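Local coordinates for uncharacterized protein NMB1681 (Neisseria meningitidis, PDB 3MW6), which probably binds RNA as a FinO-like RNA chaperone of the ProQ/FinO family, at residues T27-D32 and P60-A65; H33-Y38 and K42-L47; P46-I51 and R96-V101. All blocks are in the same frame, centred on the assembly; numbering follows the deposited sequence.

Interaction 1 of 3, residues T27-D32 and P60-A65; sequences TEMIAD and PQYDAA
M29 and I30 of helix 23-37 both touch the side chain of Y62: I30 lies over one face of the ring and M29 lies obliquely near its hydroxyl end. M29, a selenomethionine, comes first along the helix. Its CB is 4.2 Å from CE1 of Y62. The chain of M29 then bends at chi3 (75°), which brings the methyl CE back to 4.1 Å from OH of Y62. The two side chains cross at about a right angle. The backbone contributes little here: O of M29 is 3.9 Å from OH of Y62, a van der Waals approach.

This is a helix docking on the loop that leads into helix 64-76, within the largely helical ProQ/FinO domain. D63 is the N-cap residue of that helix, and its backbone N is bonded to the side chain of Q26.

I30 follows and makes the closer contact. Its CG1 sits over the ring face in a CH-pi contact, 3.8 Å from the centroid of Y62 and 18° off the ring normal. CD1 runs on to CB of Y62, at 3.9 Å. The opposite face of the ring is met by CG of Q61, 3.6 Å above the plane. I30 also touches L66, I67 and V70 of helix 64-76.

Interaction 2 of 3, residues H33-Y38 and K42-L47; sequences HIYGKY and KRFKPL
The segments meet where helix 23-37 gives way to the short helix 39-42, which a Schellman motif closes with F44 as the C-prime residue. In that motif K45 N reaches V40 O and F44 N reaches F41 O. F44 has the positive phi usual at C-prime in this motif.

Y38 is the N-cap residue of the short helix. Its backbone O accepts a bond from N of K42 at 3.0 Å, which forms the first turn of helix 39-42.

The side chain of K42 turns back to the C-terminal end of helix 23-37. Bends at chi3 (-75°) and chi4 carry NZ to O of Y35, at 3.2 Å. NZ is tilted 17° from that carbonyl plane. A second, weak bond runs from NZ to O of G36. The positive charge at the C-terminal end of the helix is probably favourable.

The aromatic part lies beside this. The rings of Y35 and F44 meet obliquely, their planes 32° apart and their centroids 6.0 Å apart. The hydroxyl of Y35 is bonded to ND1 of H74, and H74 also stacks on F44. H74 thus ties both rings to helix 64-76. Where the rings meet, CZ of F44 lies 4.1 Å from CE2 of Y35 and 4.0 Å from OH of Y35.

Interaction 3 of 3, residues P46-I51 and R96-V101; sequences PLALGI and RFKGEV
A48 and P46 pack on K98 of strand 97-100 and on V101. The strand is one arm of the two-stranded antiparallel sheet of this ProQ/FinO domain, and 46-51 is the loop that leads into helix 51-58.

CB of A48 points at the strand and lies 3.6 Å from O of K98. It also meets the aliphatic part of K98, with CB of A48 3.9 Å from CB of K98. The lysine chain is extended, with CG anti to the backbone N (chi1 -176°). CG and CD therefore pass by the same methyl. At the other end of the contact, CB of P46 touches CG2 of V101 at 3.7 Å. These two side chains cross at about a right angle.

Two waters bridge L49 and K98 a little further out: one between the backbones, the other from the backbone of L49 to the lysine amine. The first accepts from N of L49 and donates to O of K98.

The next shell sets the loop in place. A type II turn runs from A48 to I51, with G50 at positive phi and in the N-cap position of helix 51-58. P46 and A48 make backbone hydrogen bonds to F91. K98 and G99 pair with R90, so strand 89-91 fixes both sides. NH1 of R90 also bonds to O of L47, and NE to O of E100. L49 packs on T102 of the second subunit. The second water donates to O of L49 at 2.9 Å and accepts from NZ of K98 at 2.8 Å.

How the interactions relate
The three contacts all belong to the ProQ/FinO domain. Interactions 1 and 2 both use helix 23-37, at adjoining segments, and their centres are 14 Å apart. Interaction 2 is nested within the loop closed by interaction 1. Interaction 3 takes over at P46 and L47, which it shares with interaction 2; those centres are 13 Å apart. Interactions 1 and 3 are 21 Å apart between centres and do not touch, but their segments alternate along the chain. Together they run from helix 23-37, through helix 39-42 and the loop after it, to the two-stranded sheet. Helix 64-76 also links them, meeting I30, Y35, F44 and L47.

Interaction 1 of 3, residues T27-D32 and P60-A65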
ATOM      1  N   THR A  27     -21.121   9.802  -3.255  1.00 47.49           N
ATOM      2  CA  THR A  27     -19.651   9.758  -3.267  1.00 44.50           C
ATOM      3  C   THR A  27     -18.984  11.053  -2.776  1.00 44.66           C
ATOM      4  O   THR A  27     -18.006  11.009  -2.033  1.00 41.19           O
ATOM      5  CB  THR A  27     -19.114   9.398  -4.657  1.00 42.69           C
ATOM      6  OG1 THR A  27     -19.667   8.137  -5.055  1.00 50.34           O
ATOM      7  CG2 THR A  27     -17.597   9.298  -4.634  1.00 41.02           C
ATOM      8  N   GLU A  28     -19.508  12.201  -3.184  1.00 45.69           N
ATOM      9  CA  GLU A  28     -19.020  13.455  -2.640  1.00 47.68           C
ATOM     10  C   GLU A  28     -19.306  13.528  -1.142  1.00 50.46           C
ATOM     11  O   GLU A  28     -18.457  13.966  -0.369  1.00 51.15           O
ATOM     12  CB  GLU A  28     -19.657  14.642  -3.352  1.00 56.35           C
ATOM     13  CG  GLU A  28     -19.112  14.875  -4.738  1.00 73.93           C
ATOM     14  CD  GLU A  28     -20.072  15.654  -5.608  1.00 88.46           C
ATOM     15  OE1 GLU A  28     -21.116  16.094  -5.081  1.00 90.57           O
ATOM     16  OE2 GLU A  28     -19.789  15.817  -6.816  1.00 95.02           O
HETATM   17  N   MSE A  29     -20.493  13.099  -0.728  1.00 49.62           N
HETATM   18  CA  MSE A  29     -20.865  13.205   0.682  1.00 49.17           C
HETATM   19  C   MSE A  29     -19.945  12.351   1.551  1.00 47.24           C
HETATM   20  O   MSE A  29     -19.589  12.747   2.672  1.00 44.88           O
HETATM   21  CB  MSE A  29     -22.329  12.797   0.917  1.00 49.72           C
HETATM   22  CG  MSE A  29     -23.394  13.739   0.339  1.00 53.34           C
HETATM   23 SE   MSE A  29     -25.153  12.866   0.171  0.73 60.42          SE
HETATM   24  CE  MSE A  29     -25.669  12.877   2.068  1.00 45.06           C
ATOM     25  N   ILE A  30     -19.562  11.183   1.032  1.00 38.89           N
ATOM     26  CA  ILE A  30     -18.751  10.240   1.795  1.00 33.60           C
ATOM     27  C   ILE A  30     -17.358  10.796   2.016  1.00 35.95           C
ATOM     28  O   ILE A  30     -16.806  10.715   3.119  1.00 40.57           O
ATOM     29  CB  ILE A  30     -18.631   8.882   1.098  1.00 45.02           C
ATOM     30  CG1 ILE A  30     -19.994   8.186   1.084  1.00 44.87           C
ATOM     31  CG2 ILE A  30     -17.610   8.014   1.814  1.00 42.27           C
ATOM     32  CD1 ILE A  30     -20.018   6.886   0.317  1.00 37.70           C
ATOM     33  N   ALA A  31     -16.802  11.363   0.954  1.00 36.77           N
ATOM     34  CA  ALA A  31     -15.470  11.950   0.984  1.00 42.22           C
ATOM     35  C   ALA A  31     -15.437  13.127   1.948  1.00 42.81           C
ATOM     36  O   ALA A  31     -14.569  13.194   2.819  1.00 49.03           O
ATOM     37  CB  ALA A  31     -15.046  12.386  -0.427  1.00 44.60           C
ATOM     38  N   ASP A  32     -16.401  14.035   1.818  1.00 44.08           N
ATOM     39  CA  ASP A  32     -16.488  15.183   2.737  1.00 45.61           C
ATOM     40  C   ASP A  32     -16.637  14.711   4.181  1.00 44.23           C
ATOM     41  O   ASP A  32     -15.967  15.212   5.081  1.00 44.22           O
ATOM     42  CB  ASP A  32     -17.644  16.117   2.366  1.00 48.94           C
ATOM     43  CG  ASP A  32     -17.432  16.821   1.032  1.00 66.92           C
ATOM     44  OD1 ASP A  32     -16.312  16.753   0.463  1.00 72.81           O
ATOM     45  OD2 ASP A  32     -18.402  17.446   0.551  1.00 68.91           O
ATOM     46  N   PRO A  60     -22.789   3.402   8.554  1.00 52.74           N
ATOM     47  CA  PRO A  60     -23.867   2.572   8.004  1.00 52.15           C
ATOM     48  C   PRO A  60     -24.827   3.381   7.126  1.00 51.12           C
ATOM     49  O   PRO A  60     -25.588   2.798   6.355  1.00 56.55           O
ATOM     50  CB  PRO A  60     -24.569   2.025   9.252  1.00 46.58           C
ATOM     51  CG  PRO A  60     -24.212   2.983  10.344  1.00 48.78           C
ATOM     52  CD  PRO A  60     -22.836   3.484  10.021  1.00 49.45           C
ATOM     53  N   GLN A  61     -24.769   4.703   7.224  1.00 46.80           N
ATOM     54  CA  GLN A  61     -25.651   5.566   6.431  1.00 50.41           C
ATOM     55  C   GLN A  61     -25.239   5.675   4.958  1.00 49.10           C
ATOM     56  O   GLN A  61     -25.836   6.439   4.199  1.00 52.36           O
ATOM     57  CB  GLN A  61     -25.762   6.970   7.052  1.00 44.36           C
ATOM     58  CG  GLN A  61     -24.505   7.826   6.969  1.00 45.33           C
ATOM     59  CD  GLN A  61     -23.500   7.519   8.069  1.00 48.45           C
ATOM     60  OE1 GLN A  61     -23.236   6.359   8.394  1.00 47.79           O
ATOM     61  NE2 GLN A  61     -22.939   8.564   8.652  1.00 47.45           N
ATOM     62  N   TYR A  62     -24.218   4.911   4.571  1.00 43.07           N
ATOM     63  CA  TYR A  62     -23.630   4.990   3.244  1.00 46.54           C
ATOM     64  C   TYR A  62     -23.360   3.590   2.702  1.00 46.99           C
ATOM     65  O   TYR A  62     -23.093   2.663   3.472  1.00 48.67           O
ATOM     66  CB  TYR A  62     -22.309   5.779   3.279  1.00 46.93           C
ATOM     67  CG  TYR A  62     -22.439   7.251   3.596  1.00 46.67           C
ATOM     68  CD1 TYR A  62     -23.309   8.071   2.880  1.00 46.72           C
ATOM     69  CD2 TYR A  62     -21.662   7.831   4.597  1.00 51.29           C
ATOM     70  CE1 TYR A  62     -23.412   9.438   3.173  1.00 49.88           C
ATOM     71  CE2 TYR A  62     -21.744   9.182   4.889  1.00 49.92           C
ATOM     72  CZ  TYR A  62     -22.619   9.981   4.179  1.00 53.53           C
ATOM     73  OH  TYR A  62     -22.690  11.323   4.485  1.00 51.36           O
ATOM     74  N   ASP A  63     -23.414   3.449   1.379  1.00 42.43           N
ATOM     75  CA  ASP A  63     -23.215   2.156   0.719  1.00 47.16           C
ATOM     76  C   ASP A  63     -21.768   1.710   0.799  1.00 47.47           C
ATOM     77  O   ASP A  63     -20.868   2.465   0.420  1.00 49.37           O
ATOM     78  CB  ASP A  63     -23.643   2.237  -0.752  1.00 48.92           C
ATOM     79  CG  ASP A  63     -25.130   2.501  -0.903  1.00 62.67           C
ATOM     80  OD1 ASP A  63     -25.919   1.842  -0.198  1.00 60.99           O
ATOM     81  OD2 ASP A  63     -25.513   3.367  -1.719  1.00 72.66           O
ATOM     82  N   ALA A  64     -21.549   0.489   1.288  1.00 44.85           N
ATOM     83  CA  ALA A  64     -20.201  -0.079   1.399  1.00 47.82           C
ATOM     84  C   ALA A  64     -19.414   0.036   0.103  1.00 48.40           C
ATOM     85  O   ALA A  64     -18.203   0.228   0.122  1.00 56.79           O
ATOM     86  CB  ALA A  64     -20.256  -1.539   1.838  1.00 46.14           C
ATOM     87  N   ALA A  65     -20.092  -0.087  -1.031  1.00 45.25           N
ATOM     88  CA  ALA A  65     -19.378  -0.066  -2.301  1.00 55.74           C
ATOM     89  C   ALA A  65     -18.841   1.320  -2.620  1.00 51.09           C
ATOM     90  O   ALA A  65     -17.759   1.448  -3.176  1.00 45.66           O
ATOM     91  CB  ALA A  65     -20.256  -0.589  -3.450  1.00 52.80           C
TER

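Interaction 2 of 3, residues H33-Y38 and K42-L47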
ATOM      1  N   HIS A  33     -17.501  13.732   4.411  1.00 45.04           N
ATOM      2  CA  HIS A  33     -17.606  13.186   5.756  1.00 40.33           C
ATOM      3  C   HIS A  33     -16.237  12.719   6.257  1.00 43.69           C
ATOM      4  O   HIS A  33     -15.775  13.132   7.310  1.00 41.97           O
ATOM      5  CB  HIS A  33     -18.624  12.039   5.835  1.00 45.25           C
ATOM      6  CG  HIS A  33     -18.752  11.461   7.211  1.00 55.61           C
ATOM      7  ND1 HIS A  33     -19.643  11.949   8.140  1.00 54.48           N
ATOM      8  CD2 HIS A  33     -18.060  10.479   7.836  1.00 59.60           C
ATOM      9  CE1 HIS A  33     -19.511  11.277   9.271  1.00 58.40           C
ATOM     10  NE2 HIS A  33     -18.559  10.377   9.112  1.00 62.60           N
ATOM     11  N   ILE A  34     -15.582  11.870   5.476  1.00 43.13           N
ATOM     12  CA  ILE A  34     -14.340  11.231   5.900  1.00 42.15           C
ATOM     13  C   ILE A  34     -13.177  12.205   6.099  1.00 47.08           C
ATOM     14  O   ILE A  34     -12.454  12.119   7.094  1.00 46.98           O
ATOM     15  CB  ILE A  34     -13.935  10.109   4.907  1.00 42.38           C
ATOM     16  CG1 ILE A  34     -14.655   8.804   5.267  1.00 44.16           C
ATOM     17  CG2 ILE A  34     -12.448   9.919   4.891  1.00 42.61           C
ATOM     18  CD1 ILE A  34     -14.672   7.803   4.136  1.00 50.24           C
ATOM     19  N   TYR A  35     -12.973  13.113   5.151  1.00 39.94           N
ATOM     20  CA  TYR A  35     -11.881  14.075   5.285  1.00 44.99           C
ATOM     21  C   TYR A  35     -12.179  15.108   6.363  1.00 47.17           C
ATOM     22  O   TYR A  35     -11.264  15.721   6.898  1.00 48.09           O
ATOM     23  CB  TYR A  35     -11.601  14.796   3.961  1.00 44.32           C
ATOM     24  CG  TYR A  35     -10.856  13.959   2.957  1.00 45.06           C
ATOM     25  CD1 TYR A  35     -11.482  13.512   1.802  1.00 43.92           C
ATOM     26  CD2 TYR A  35      -9.529  13.610   3.165  1.00 46.50           C
ATOM     27  CE1 TYR A  35     -10.812  12.748   0.871  1.00 40.12           C
ATOM     28  CE2 TYR A  35      -8.850  12.845   2.237  1.00 51.09           C
ATOM     29  CZ  TYR A  35      -9.504  12.415   1.091  1.00 45.57           C
ATOM     30  OH  TYR A  35      -8.849  11.650   0.161  1.00 46.93           O
ATOM     31  N   GLY A  36     -13.463  15.298   6.662  1.00 48.09           N
ATOM     32  CA  GLY A  36     -13.890  16.262   7.662  1.00 45.75           C
ATOM     33  C   GLY A  36     -13.771  15.692   9.061  1.00 54.14           C
ATOM     34  O   GLY A  36     -13.314  16.371   9.973  1.00 62.27           O
ATOM     35  N   LYS A  37     -14.144  14.428   9.223  1.00 47.96           N
ATOM     36  CA  LYS A  37     -14.170  13.809  10.541  1.00 47.12           C
ATOM     37  C   LYS A  37     -12.863  13.137  10.979  1.00 51.58           C
ATOM     38  O   LYS A  37     -12.520  13.159  12.158  1.00 54.36           O
ATOM     39  CB  LYS A  37     -15.311  12.796  10.628  1.00 48.20           C
ATOM     40  CG  LYS A  37     -15.257  11.970  11.899  1.00 61.65           C
ATOM     41  CD  LYS A  37     -16.504  11.133  12.073  1.00 74.44           C
ATOM     42  CE  LYS A  37     -16.472  10.397  13.399  1.00 80.50           C
ATOM     43  NZ  LYS A  37     -17.804   9.825  13.723  1.00 82.19           N
ATOM     44  N   TYR A  38     -12.138  12.534  10.042  1.00 51.17           N
ATOM     45  CA  TYR A  38     -11.006  11.684  10.411  1.00 42.67           C
ATOM     46  C   TYR A  38      -9.677  12.316  10.076  1.00 43.23           C
ATOM     47  O   TYR A  38      -9.358  12.500   8.909  1.00 43.22           O
ATOM     48  CB  TYR A  38     -11.103  10.312   9.722  1.00 37.63           C
ATOM     49  CG  TYR A  38     -12.300   9.524  10.160  1.00 44.28           C
ATOM     50  CD1 TYR A  38     -13.342   9.274   9.284  1.00 40.75           C
ATOM     51  CD2 TYR A  38     -12.414   9.063  11.471  1.00 51.39           C
ATOM     52  CE1 TYR A  38     -14.458   8.561   9.687  1.00 44.82           C
ATOM     53  CE2 TYR A  38     -13.528   8.350  11.883  1.00 45.90           C
ATOM     54  CZ  TYR A  38     -14.542   8.102  10.980  1.00 44.57           C
ATOM     55  OH  TYR A  38     -15.655   7.403  11.360  1.00 52.63           O
ATOM     56  N   LYS A  42      -7.492  13.309   6.653  1.00 40.74           N
ATOM     57  CA  LYS A  42      -7.227  14.710   6.352  1.00 42.82           C
ATOM     58  C   LYS A  42      -5.727  14.962   6.227  1.00 38.07           C
ATOM     59  O   LYS A  42      -5.281  15.784   5.423  1.00 36.60           O
ATOM     60  CB  LYS A  42      -7.856  15.604   7.441  1.00 51.12           C
ATOM     61  CG  LYS A  42      -7.527  17.086   7.335  1.00 51.91           C
ATOM     62  CD  LYS A  42      -7.971  17.866   8.603  1.00 74.31           C
ATOM     63  CE  LYS A  42      -9.489  18.088   8.680  1.00 75.51           C
ATOM     64  NZ  LYS A  42     -10.201  17.107   9.561  1.00 77.90           N
ATOM     65  N   ARG A  43      -4.944  14.236   7.016  1.00 39.23           N
ATOM     66  CA  ARG A  43      -3.494  14.420   7.024  0.53 44.51           C
ATOM     67  C   ARG A  43      -2.718  13.351   6.240  1.00 45.08           C
ATOM     68  O   ARG A  43      -1.496  13.319   6.277  1.00 46.36           O
ATOM     69  CB  ARG A  43      -2.988  14.516   8.463  0.53 49.22           C
ATOM     70  CG  ARG A  43      -3.349  15.831   9.128  0.53 53.92           C
ATOM     71  CD  ARG A  43      -4.043  15.619  10.458  0.53 63.42           C
ATOM     72  NE  ARG A  43      -3.129  15.146  11.495  0.53 65.76           N
ATOM     73  CZ  ARG A  43      -2.961  15.739  12.671  0.53 62.71           C
ATOM     74  NH1 ARG A  43      -3.653  16.834  12.963  0.53 62.52           N
ATOM     75  NH2 ARG A  43      -2.107  15.233  13.554  0.53 59.85           N
ATOM     76  N   PHE A  44      -3.433  12.484   5.522  1.00 40.27           N
ATOM     77  CA  PHE A  44      -2.795  11.468   4.681  1.00 37.82           C
ATOM     78  C   PHE A  44      -1.728  10.692   5.429  1.00 35.22           C
ATOM     79  O   PHE A  44      -0.561  10.675   5.035  1.00 37.82           O
ATOM     80  CB  PHE A  44      -2.199  12.101   3.405  1.00 37.57           C
ATOM     81  CG  PHE A  44      -3.232  12.487   2.389  1.00 40.60           C
ATOM     82  CD1 PHE A  44      -3.926  13.679   2.505  1.00 45.10           C
ATOM     83  CD2 PHE A  44      -3.530  11.639   1.330  1.00 38.32           C
ATOM     84  CE1 PHE A  44      -4.902  14.029   1.579  1.00 43.39           C
ATOM     85  CE2 PHE A  44      -4.495  11.982   0.392  1.00 44.29           C
ATOM     86  CZ  PHE A  44      -5.186  13.182   0.522  1.00 48.12           C
ATOM     87  N   LYS A  45      -2.119  10.047   6.517  1.00 34.24           N
ATOM     88  CA  LYS A  45      -1.194   9.157   7.193  1.00 34.47           C
ATOM     89  C   LYS A  45      -1.373   7.771   6.606  1.00 36.67           C
ATOM     90  O   LYS A  45      -2.459   7.422   6.153  1.00 32.94           O
ATOM     91  CB  LYS A  45      -1.484   9.124   8.686  1.00 36.38           C
ATOM     92  CG  LYS A  45      -1.307  10.473   9.382  1.00 49.67           C
ATOM     93  CD  LYS A  45      -1.679  10.360  10.841  1.00 54.59           C
ATOM     94  CE  LYS A  45      -0.940  11.360  11.697  1.00 57.99           C
ATOM     95  NZ  LYS A  45      -1.246  11.143  13.147  1.00 50.45           N
ATOM     96  N   PRO A  46      -0.305   6.972   6.611  1.00 30.49           N
ATOM     97  CA  PRO A  46      -0.455   5.582   6.185  1.00 29.08           C
ATOM     98  C   PRO A  46      -1.580   4.907   6.990  1.00 39.27           C
ATOM     99  O   PRO A  46      -1.572   4.988   8.214  1.00 38.30           O
ATOM    100  CB  PRO A  46       0.905   4.975   6.525  1.00 23.46           C
ATOM    101  CG  PRO A  46       1.864   6.113   6.428  1.00 25.51           C
ATOM    102  CD  PRO A  46       1.080   7.297   6.992  1.00 27.37           C
ATOM    103  N   LEU A  47      -2.528   4.273   6.304  1.00 31.87           N
ATOM    104  CA  LEU A  47      -3.704   3.682   6.929  1.00 33.49           C
ATOM    105  C   LEU A  47      -3.500   2.221   7.336  1.00 42.66           C
ATOM    106  O   LEU A  47      -2.892   1.426   6.608  1.00 40.41           O
ATOM    107  CB  LEU A  47      -4.902   3.782   5.978  1.00 29.37           C
ATOM    108  CG  LEU A  47      -5.267   5.226   5.610  1.00 30.58           C
ATOM    109  CD1 LEU A  47      -6.260   5.286   4.443  1.00 26.12           C
ATOM    110  CD2 LEU A  47      -5.830   5.960   6.840  1.00 31.98           C
TER

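Interaction 3 of 3, residues P46-I51 and R96-V101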
ATOM      1  N   PRO A  46      -0.305   6.972   6.611  1.00 30.49           N
ATOM      2  CA  PRO A  46      -0.455   5.582   6.185  1.00 29.08           C
ATOM      3  C   PRO A  46      -1.580   4.907   6.990  1.00 39.27           C
ATOM      4  O   PRO A  46      -1.572   4.988   8.214  1.00 38.30           O
ATOM      5  CB  PRO A  46       0.905   4.975   6.525  1.00 23.46           C
ATOM      6  CG  PRO A  46       1.864   6.113   6.428  1.00 25.51           C
ATOM      7  CD  PRO A  46       1.080   7.297   6.992  1.00 27.37           C
ATOM      8  N   LEU A  47      -2.528   4.273   6.304  1.00 31.87           N
ATOM      9  CA  LEU A  47      -3.704   3.682   6.929  1.00 33.49           C
ATOM     10  C   LEU A  47      -3.500   2.221   7.336  1.00 42.66           C
ATOM     11  O   LEU A  47      -2.892   1.426   6.608  1.00 40.41           O
ATOM     12  CB  LEU A  47      -4.902   3.782   5.978  1.00 29.37           C
ATOM     13  CG  LEU A  47      -5.267   5.226   5.610  1.00 30.58           C
ATOM     14  CD1 LEU A  47      -6.260   5.286   4.443  1.00 26.12           C
ATOM     15  CD2 LEU A  47      -5.830   5.960   6.840  1.00 31.98           C
ATOM     16  N   ALA A  48      -4.022   1.868   8.506  1.00 33.69           N
ATOM     17  CA  ALA A  48      -3.919   0.504   9.004  1.00 39.31           C
ATOM     18  C   ALA A  48      -4.601  -0.475   8.059  1.00 35.74           C
ATOM     19  O   ALA A  48      -5.580  -0.118   7.408  1.00 38.99           O
ATOM     20  CB  ALA A  48      -4.556   0.403  10.382  1.00 37.21           C
ATOM     21  N   LEU A  49      -4.091  -1.710   8.014  1.00 37.17           N
ATOM     22  CA  LEU A  49      -4.837  -2.853   7.453  1.00 45.45           C
ATOM     23  C   LEU A  49      -6.283  -2.877   7.942  1.00 47.41           C
ATOM     24  O   LEU A  49      -6.553  -2.684   9.133  1.00 53.78           O
ATOM     25  CB  LEU A  49      -4.179  -4.183   7.856  1.00 50.81           C
ATOM     26  CG  LEU A  49      -4.919  -5.478   7.453  1.00 59.48           C
ATOM     27  CD1 LEU A  49      -4.932  -5.694   5.936  1.00 56.82           C
ATOM     28  CD2 LEU A  49      -4.342  -6.720   8.138  1.00 55.41           C
ATOM     29  N   GLY A  50      -7.213  -3.108   7.024  1.00 46.45           N
ATOM     30  CA  GLY A  50      -8.611  -3.273   7.382  1.00 40.03           C
ATOM     31  C   GLY A  50      -9.373  -1.980   7.621  1.00 47.23           C
ATOM     32  O   GLY A  50     -10.477  -2.006   8.147  1.00 47.56           O
ATOM     33  N   ILE A  51      -8.803  -0.848   7.220  1.00 43.87           N
ATOM     34  CA  ILE A  51      -9.484   0.434   7.406  1.00 42.04           C
ATOM     35  C   ILE A  51     -10.805   0.447   6.640  1.00 41.05           C
ATOM     36  O   ILE A  51     -11.799   1.023   7.095  1.00 44.92           O
ATOM     37  CB  ILE A  51      -8.580   1.650   7.000  1.00 42.96           C
ATOM     38  CG1 ILE A  51      -8.909   2.881   7.840  1.00 47.41           C
ATOM     39  CG2 ILE A  51      -8.673   1.960   5.509  1.00 47.06           C
ATOM     40  CD1 ILE A  51      -8.359   2.807   9.257  1.00 45.52           C
ATOM     41  N   ARG A  96      -4.473   6.128  16.159  1.00 38.81           N
ATOM     42  CA  ARG A  96      -3.528   5.389  16.976  1.00 37.04           C
ATOM     43  C   ARG A  96      -2.685   4.456  16.120  1.00 36.01           C
ATOM     44  O   ARG A  96      -3.138   3.971  15.091  1.00 38.21           O
ATOM     45  CB  ARG A  96      -4.261   4.608  18.058  1.00 47.11           C
ATOM     46  CG  ARG A  96      -5.021   5.517  19.015  1.00 64.19           C
ATOM     47  CD  ARG A  96      -5.115   4.930  20.418  1.00 74.71           C
ATOM     48  NE  ARG A  96      -5.649   5.900  21.370  1.00 85.74           N
ATOM     49  CZ  ARG A  96      -4.945   6.447  22.359  1.00 95.03           C
ATOM     50  NH1 ARG A  96      -3.673   6.110  22.538  1.00 99.05           N
ATOM     51  NH2 ARG A  96      -5.517   7.322  23.182  1.00 94.67           N
ATOM     52  N   PHE A  97      -1.451   4.226  16.546  1.00 40.76           N
ATOM     53  CA  PHE A  97      -0.582   3.271  15.883  1.00 42.35           C
ATOM     54  C   PHE A  97      -1.302   1.949  15.663  1.00 42.19           C
ATOM     55  O   PHE A  97      -1.947   1.432  16.557  1.00 44.79           O
ATOM     56  CB  PHE A  97       0.688   3.043  16.704  1.00 43.82           C
ATOM     57  CG  PHE A  97       1.610   4.240  16.754  1.00 47.95           C
ATOM     58  CD1 PHE A  97       1.509   5.253  15.812  1.00 42.61           C
ATOM     59  CD2 PHE A  97       2.575   4.347  17.744  1.00 46.49           C
ATOM     60  CE1 PHE A  97       2.349   6.354  15.867  1.00 44.20           C
ATOM     61  CE2 PHE A  97       3.427   5.450  17.800  1.00 47.22           C
ATOM     62  CZ  PHE A  97       3.315   6.449  16.857  1.00 42.92           C
ATOM     63  N   LYS A  98      -1.198   1.411  14.456  1.00 48.32           N
ATOM     64  CA  LYS A  98      -1.650   0.047  14.190  1.00 44.15           C
ATOM     65  C   LYS A  98      -0.938  -0.515  12.958  1.00 40.85           C
ATOM     66  O   LYS A  98      -1.355  -0.288  11.819  1.00 40.15           O
ATOM     67  CB  LYS A  98      -3.174  -0.010  14.044  1.00 42.22           C
ATOM     68  CG  LYS A  98      -3.724  -1.411  13.868  1.00 47.00           C
ATOM     69  CD  LYS A  98      -5.241  -1.389  13.928  1.00 54.60           C
ATOM     70  CE  LYS A  98      -5.840  -2.741  13.582  1.00 59.94           C
ATOM     71  NZ  LYS A  98      -7.335  -2.676  13.578  1.00 62.62           N
ATOM     72  N   GLY A  99       0.152  -1.238  13.199  1.00 43.93           N
ATOM     73  CA  GLY A  99       0.963  -1.794  12.134  1.00 38.34           C
ATOM     74  C   GLY A  99       1.961  -0.774  11.610  1.00 47.86           C
ATOM     75  O   GLY A  99       2.167   0.275  12.227  1.00 47.16           O
ATOM     76  N   GLU A 100       2.573  -1.073  10.468  1.00 43.76           N
ATOM     77  CA  GLU A 100       3.536  -0.158   9.855  1.00 43.47           C
ATOM     78  C   GLU A 100       3.619  -0.301   8.328  1.00 46.80           C
ATOM     79  O   GLU A 100       2.993  -1.187   7.734  1.00 42.88           O
ATOM     80  CB  GLU A 100       4.925  -0.334  10.471  1.00 43.39           C
ATOM     81  CG  GLU A 100       5.371  -1.788  10.624  1.00 62.75           C
ATOM     82  CD  GLU A 100       4.930  -2.404  11.957  1.00 86.78           C
ATOM     83  OE1 GLU A 100       4.988  -1.705  12.998  1.00 85.84           O
ATOM     84  OE2 GLU A 100       4.535  -3.593  11.965  1.00 96.08           O
ATOM     85  N   VAL A 101       4.379   0.593   7.698  1.00 38.93           N
ATOM     86  CA  VAL A 101       4.677   0.465   6.284  1.00 36.51           C
ATOM     87  C   VAL A 101       5.895  -0.428   6.191  1.00 40.38           C
ATOM     88  O   VAL A 101       6.906  -0.138   6.807  1.00 40.85           O
ATOM     89  CB  VAL A 101       4.960   1.826   5.628  1.00 36.56           C
ATOM     90  CG1 VAL A 101       5.318   1.648   4.125  1.00 25.01           C
ATOM     91  CG2 VAL A 101       3.745   2.731   5.767  1.00 26.70           C
TER
HETATM   92  O   HOH W   1      -2.080  -2.187   9.953  1.00 45.84           O
HETATM   93  O   HOH W   2      -8.072  -1.338  11.246  1.00 51.02           O